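Local structure of sulfotransferase (Alicyclobacillus acidocaldarius subsp. acidocaldarius, 3RNL) at residues P195-R200 against F212-T216; A110-I114 against C202-G207. The protein probably catalyses the transfer of sulfo groups to acceptor molecules and binds magnesium ions. All blocks are in the same frame, centred on the assembly; numbering follows the deposited sequence.

In the fold
Both contacts use helix 195-206: its first half receives the returning chain 212-216 (contact 1), and its last turn packs against strand 111-116 of the central parallel sheet (contact 2). Their centres lie about 14 Å apart, and they touch where Phe212 CD2 of contact 1 meets Cys203 SG of contact 2 at 4.1 Å. Contact 1 lies next to the magnesium site of Ser29, His31 and Ile34, contact 2 further back, behind Ile34. The side chain of Phe212 comes within about 4 Å of that of His31 and about 7 Å of the bound ion, while that of Leu206 is about 4 Å from that of Ile34 and about 10 Å from the ion.

Contact 1: residues P195-R200 against F212-T216; sequences PVQVVR and FVPDT
Helix 195-200, with regular backbone angles and the backbone hydrogen bonds Val199 N to Pro195 O (2.8 Å) and Arg200 N to Val196 O (2.9 Å), receives the largely extended chain 212-216, which runs back along it in the opposite sense. CA atoms pair Arg200 with Phe212 (7.0 Å), Val196 with Val213 (6.4 Å) and Pro195 with Thr216 (7.9 Å). Val199 (chi1 t) is the central bump: its CG1 enters the hollow between the Phe212 ring, met edge-on at CE2 (3.7 Å), and the Pro214 ring, met at CG (4.0 Å). One turn earlier, Val196 CG2 fits the next hollow, 4.2 Å from Pro214 CD and 4.3 Å from Val213 CG1, and Pro195 CG abuts Thr216 CG2 at 4.3 Å. In this P-loop-like alpha/beta fold the loop thus fills the groove between helices 195-206 and 21-29, where Tyr27 touches Val199, Pro214 and Thr216. Phe212 (chi1 t) also meets the ring of His31, a ligand of the magnesium ion, with the planes about 55° apart. Arg200 (chi1 m, then extended) reaches over the loop: its NE donates to Phe212 O at 3.0 Å with an N-H...O angle of 161°, and its NH2 lies 3.2 Å from Val213 CG2. Asp215 points away from the helix, its backbone N hydrogen-bonded to Gln30 OE1.

Contact 2: residues A110-I114 against C202-G207; sequences AKILI and CCAFLG
This is a helix-on-sheet contact, in which the last turn of helix 195-206 covers the start of strand 111-116 in the parallel sheet of an alpha-beta-alpha sandwich. The axes of strand 111-114 and helix 202-206 approach to 10.1 Å and run nearly antiparallel (160°), pairing the CA atoms of Lys111 with Leu206 (7.3 Å) and of Leu113 with Cys202 (8.2 Å). Phe205 is the main bump: its CA-to-CB bond points toward the strand, and with chi1 t the ring lies between the side chains of Lys111 and Leu113, alternate residues on one face of the sheet. Leu113 (chi1 m, chi2 t) brings CD2 to 3.8 Å from Phe205 CD2 and 3.9 Å from Cys202 SG, and Phe205 CE2 lies 3.6 Å from Ile112 O. Lys111 (chi1 m, then fully extended) slants up across one face of the ring, CB 3.6 Å from Phe205 CZ, CD over the face and 4.1 Å from Leu206 CD2. Lys111 NZ stands 5.9 Å from the Phe205 ring centroid, a long and at most weakly attractive cation-pi approach. Instead, Lys111 NZ donates to Phe205 O (3.0 Å) at the helix C-terminus. A water donates to Phe205 O (2.6 Å) and weakly accepts from Lys111 NZ (2.9 Å). The helix closes in a Schellman motif at Gly207 (phi 73°, psi 33°), a conformation that favours glycine. Strand 111-116 is flanked by strands 11-13 and 183-187; Ile112, its CA-to-CB bond pointing away from 202-207, touches Tyr174 and Phe178 of helix 167-178 on the other face of the sheet.

Contact 1: residues P195-R200 against F212-T216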
loop_
_atom_site.group_PDB
_atom_site.type_symbol
_atom_site.label_atom_id
_atom_site.label_comp_id
_atom_site.label_asym_id
_atom_site.label_seq_id
_atom_site.Cartn_x
_atom_site.Cartn_y
_atom_site.Cartn_z
ATOM N N PRO A 195 -6.361 16.682 1.036
ATOM C CA PRO A 195 -6.481 15.646 0.003
ATOM C C PRO A 195 -6.556 16.217 -1.408
ATOM O O PRO A 195 -6.050 15.586 -2.337
ATOM C CB PRO A 195 -7.796 14.932 0.367
ATOM C CG PRO A 195 -8.502 15.860 1.332
ATOM C CD PRO A 195 -7.408 16.559 2.067
ATOM N N VAL A 196 -7.182 17.382 -1.581
ATOM C CA VAL A 196 -7.271 17.948 -2.925
ATOM C C VAL A 196 -5.877 18.258 -3.468
ATOM O O VAL A 196 -5.576 17.962 -4.623
ATOM C CB VAL A 196 -8.158 19.213 -2.978
ATOM C CG1 VAL A 196 -8.037 19.880 -4.336
ATOM C CG2 VAL A 196 -9.611 18.847 -2.682
ATOM N N GLN A 197 -5.022 18.839 -2.633
ATOM C CA GLN A 197 -3.675 19.183 -3.084
ATOM C C GLN A 197 -2.892 17.925 -3.430
ATOM O O GLN A 197 -2.187 17.865 -4.446
ATOM C CB GLN A 197 -2.919 19.970 -2.012
ATOM C CG GLN A 197 -1.535 20.410 -2.467
ATOM C CD GLN A 197 -1.610 21.375 -3.633
ATOM O OE1 GLN A 197 -2.223 22.433 -3.528
ATOM N NE2 GLN A 197 -1.015 21.000 -4.758
ATOM N N VAL A 198 -2.995 16.916 -2.571
ATOM C CA VAL A 198 -2.268 15.675 -2.817
ATOM C C VAL A 198 -2.769 14.992 -4.086
ATOM O O VAL A 198 -1.982 14.524 -4.903
ATOM C CB VAL A 198 -2.344 14.711 -1.616
ATOM C CG1 VAL A 198 -1.731 13.348 -1.981
ATOM C CG2 VAL A 198 -1.633 15.317 -0.414
ATOM N N VAL A 199 -4.083 14.941 -4.274
ATOM C CA VAL A 199 -4.619 14.378 -5.508
ATOM C C VAL A 199 -4.128 15.141 -6.744
ATOM O O VAL A 199 -3.755 14.539 -7.748
ATOM C CB VAL A 199 -6.156 14.353 -5.476
ATOM C CG1 VAL A 199 -6.719 14.077 -6.863
ATOM C CG2 VAL A 199 -6.618 13.297 -4.456
ATOM N N ARG A 200 -4.130 16.471 -6.677
ATOM C CA ARG A 200 -3.624 17.256 -7.802
ATOM C C ARG A 200 -2.135 17.010 -8.072
ATOM O O ARG A 200 -1.709 17.000 -9.226
ATOM C CB ARG A 200 -3.880 18.748 -7.575
ATOM C CG ARG A 200 -5.332 19.116 -7.747
ATOM C CD ARG A 200 -5.575 20.541 -7.262
ATOM N NE ARG A 200 -6.831 21.071 -7.763
ATOM C CZ ARG A 200 -7.303 22.272 -7.448
ATOM N NH1 ARG A 200 -6.627 23.055 -6.617
ATOM N NH2 ARG A 200 -8.453 22.692 -7.962
ATOM N N PHE A 212 -8.626 19.815 -11.675
ATOM C CA PHE A 212 -9.547 18.777 -11.272
ATOM C C PHE A 212 -9.759 19.005 -9.798
ATOM O O PHE A 212 -8.794 19.253 -9.075
ATOM C CB PHE A 212 -8.884 17.416 -11.532
ATOM C CG PHE A 212 -9.566 16.251 -10.858
ATOM C CD1 PHE A 212 -10.872 15.924 -11.169
ATOM C CD2 PHE A 212 -8.873 15.456 -9.948
ATOM C CE1 PHE A 212 -11.497 14.844 -10.554
ATOM C CE2 PHE A 212 -9.486 14.376 -9.334
ATOM C CZ PHE A 212 -10.807 14.072 -9.636
ATOM N N VAL A 213 -10.993 18.896 -9.330
ATOM C CA VAL A 213 -11.250 18.823 -7.898
ATOM C C VAL A 213 -11.985 17.541 -7.569
ATOM O O VAL A 213 -13.134 17.386 -7.983
ATOM C CB VAL A 213 -12.068 20.025 -7.402
ATOM C CG1 VAL A 213 -12.282 19.922 -5.901
ATOM C CG2 VAL A 213 -11.356 21.317 -7.751
ATOM N N PRO A 214 -11.360 16.634 -6.809
ATOM C CA PRO A 214 -12.132 15.440 -6.469
ATOM C C PRO A 214 -13.255 15.785 -5.503
ATOM O O PRO A 214 -13.171 16.776 -4.768
ATOM C CB PRO A 214 -11.098 14.545 -5.780
ATOM C CG PRO A 214 -10.119 15.504 -5.194
ATOM C CD PRO A 214 -10.017 16.620 -6.203
ATOM N N ASP A 215 -14.288 14.951 -5.487
ATOM C CA ASP A 215 -15.365 15.098 -4.522
ATOM C C ASP A 215 -14.968 14.254 -3.314
ATOM O O ASP A 215 -14.887 13.028 -3.389
ATOM C CB ASP A 215 -16.665 14.588 -5.131
ATOM C CG ASP A 215 -17.786 14.470 -4.116
ATOM O OD1 ASP A 215 -17.604 14.879 -2.948
ATOM O OD2 ASP A 215 -18.862 13.969 -4.504
ATOM N N THR A 216 -14.675 14.932 -2.211
ATOM C CA THR A 216 -14.150 14.277 -1.015
ATOM C C THR A 216 -15.237 13.972 0.014
ATOM O O THR A 216 -14.941 13.504 1.118
ATOM C CB THR A 216 -13.015 15.093 -0.373
ATOM O OG1 THR A 216 -13.501 16.391 -0.008
ATOM C CG2 THR A 216 -11.853 15.239 -1.353
#

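Contact 2: residues A110-I114 against C202-G207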
loop_
_atom_site.group_PDB
_atom_site.type_symbol
_atom_site.label_atom_id
_atom_site.label_comp_id
_atom_site.label_asym_id
_atom_site.label_seq_id
_atom_site.Cartn_x
_atom_site.Cartn_y
_atom_site.Cartn_z
ATOM N N ALA A 110 6.074 2.071 -16.209
ATOM C CA ALA A 110 5.021 2.310 -15.211
ATOM C C ALA A 110 5.416 3.310 -14.128
ATOM O O ALA A 110 6.569 3.381 -13.723
ATOM C CB ALA A 110 4.575 0.984 -14.568
ATOM N N LYS A 111 4.430 4.049 -13.623
ATOM C CA LYS A 111 4.658 4.939 -12.485
ATOM C C LYS A 111 4.093 4.306 -11.220
ATOM O O LYS A 111 3.134 3.534 -11.274
ATOM C CB LYS A 111 4.009 6.297 -12.722
ATOM C CG LYS A 111 4.673 7.057 -13.869
ATOM C CD LYS A 111 3.890 8.329 -14.227
ATOM C CE LYS A 111 4.448 8.916 -15.537
ATOM N NZ LYS A 111 3.693 10.097 -16.048
ATOM N N ILE A 112 4.719 4.605 -10.091
ATOM C CA ILE A 112 4.409 3.927 -8.844
ATOM C C ILE A 112 3.990 4.962 -7.811
ATOM O O ILE A 112 4.726 5.936 -7.596
ATOM C CB ILE A 112 5.665 3.232 -8.300
ATOM C CG1 ILE A 112 6.292 2.307 -9.356
ATOM C CG2 ILE A 112 5.352 2.495 -6.977
ATOM C CD1 ILE A 112 5.417 1.108 -9.727
ATOM N N LEU A 113 2.821 4.765 -7.196
ATOM C CA LEU A 113 2.385 5.592 -6.064
ATOM C C LEU A 113 2.470 4.802 -4.778
ATOM O O LEU A 113 1.935 3.695 -4.690
ATOM C CB LEU A 113 0.926 6.043 -6.256
ATOM C CG LEU A 113 0.744 7.121 -7.332
ATOM C CD1 LEU A 113 -0.738 7.326 -7.663
ATOM C CD2 LEU A 113 1.368 8.432 -6.855
ATOM N N ILE A 114 3.127 5.379 -3.773
ATOM C CA ILE A 114 3.277 4.728 -2.471
ATOM C C ILE A 114 2.757 5.704 -1.442
ATOM O O ILE A 114 3.122 6.874 -1.494
ATOM C CB ILE A 114 4.772 4.498 -2.161
ATOM C CG1 ILE A 114 5.387 3.544 -3.189
ATOM C CG2 ILE A 114 4.962 3.973 -0.720
ATOM C CD1 ILE A 114 6.914 3.430 -3.095
ATOM N N CYS A 202 -0.683 14.186 -7.561
ATOM C CA CYS A 202 -0.651 12.885 -8.245
ATOM C C CYS A 202 -1.022 13.037 -9.707
ATOM O O CYS A 202 -0.473 12.357 -10.564
ATOM C CB CYS A 202 -1.587 11.867 -7.592
ATOM S SG CYS A 202 -1.057 11.364 -5.954
ATOM N N CYS A 203 -1.966 13.926 -10.006
ATOM C CA CYS A 203 -2.294 14.186 -11.398
ATOM C C CYS A 203 -1.077 14.688 -12.178
ATOM O O CYS A 203 -0.816 14.244 -13.298
ATOM C CB CYS A 203 -3.432 15.202 -11.502
ATOM S SG CYS A 203 -5.012 14.561 -10.835
ATOM N N ALA A 204 -0.350 15.632 -11.598
ATOM C CA ALA A 204 0.867 16.145 -12.236
ATOM C C ALA A 204 1.877 15.006 -12.472
ATOM O O ALA A 204 2.477 14.887 -13.551
ATOM C CB ALA A 204 1.482 17.247 -11.382
ATOM N N PHE A 205 2.065 14.180 -11.453
ATOM C CA PHE A 205 2.956 13.009 -11.554
ATOM C C PHE A 205 2.534 12.074 -12.695
ATOM O O PHE A 205 3.380 11.605 -13.482
ATOM C CB PHE A 205 2.949 12.269 -10.218
ATOM C CG PHE A 205 3.727 10.973 -10.217
ATOM C CD1 PHE A 205 5.094 10.966 -10.465
ATOM C CD2 PHE A 205 3.093 9.774 -9.919
ATOM C CE1 PHE A 205 5.819 9.759 -10.433
ATOM C CE2 PHE A 205 3.816 8.561 -9.869
ATOM C CZ PHE A 205 5.172 8.566 -10.144
ATOM N N LEU A 206 1.227 11.825 -12.799
ATOM C CA LEU A 206 0.683 10.913 -13.805
ATOM C C LEU A 206 0.584 11.561 -15.181
ATOM O O LEU A 206 0.260 10.894 -16.155
ATOM C CB LEU A 206 -0.695 10.382 -13.381
ATOM C CG LEU A 206 -0.662 9.517 -12.110
ATOM C CD1 LEU A 206 -2.060 9.115 -11.639
ATOM C CD2 LEU A 206 0.232 8.270 -12.309
ATOM N N GLY A 207 0.838 12.862 -15.245
ATOM C CA GLY A 207 0.803 13.583 -16.509
ATOM C C GLY A 207 -0.606 13.788 -17.044
ATOM O O GLY A 207 -0.812 13.792 -18.260
HETATM O O HOH W 1 5.747 11.464 -14.595
#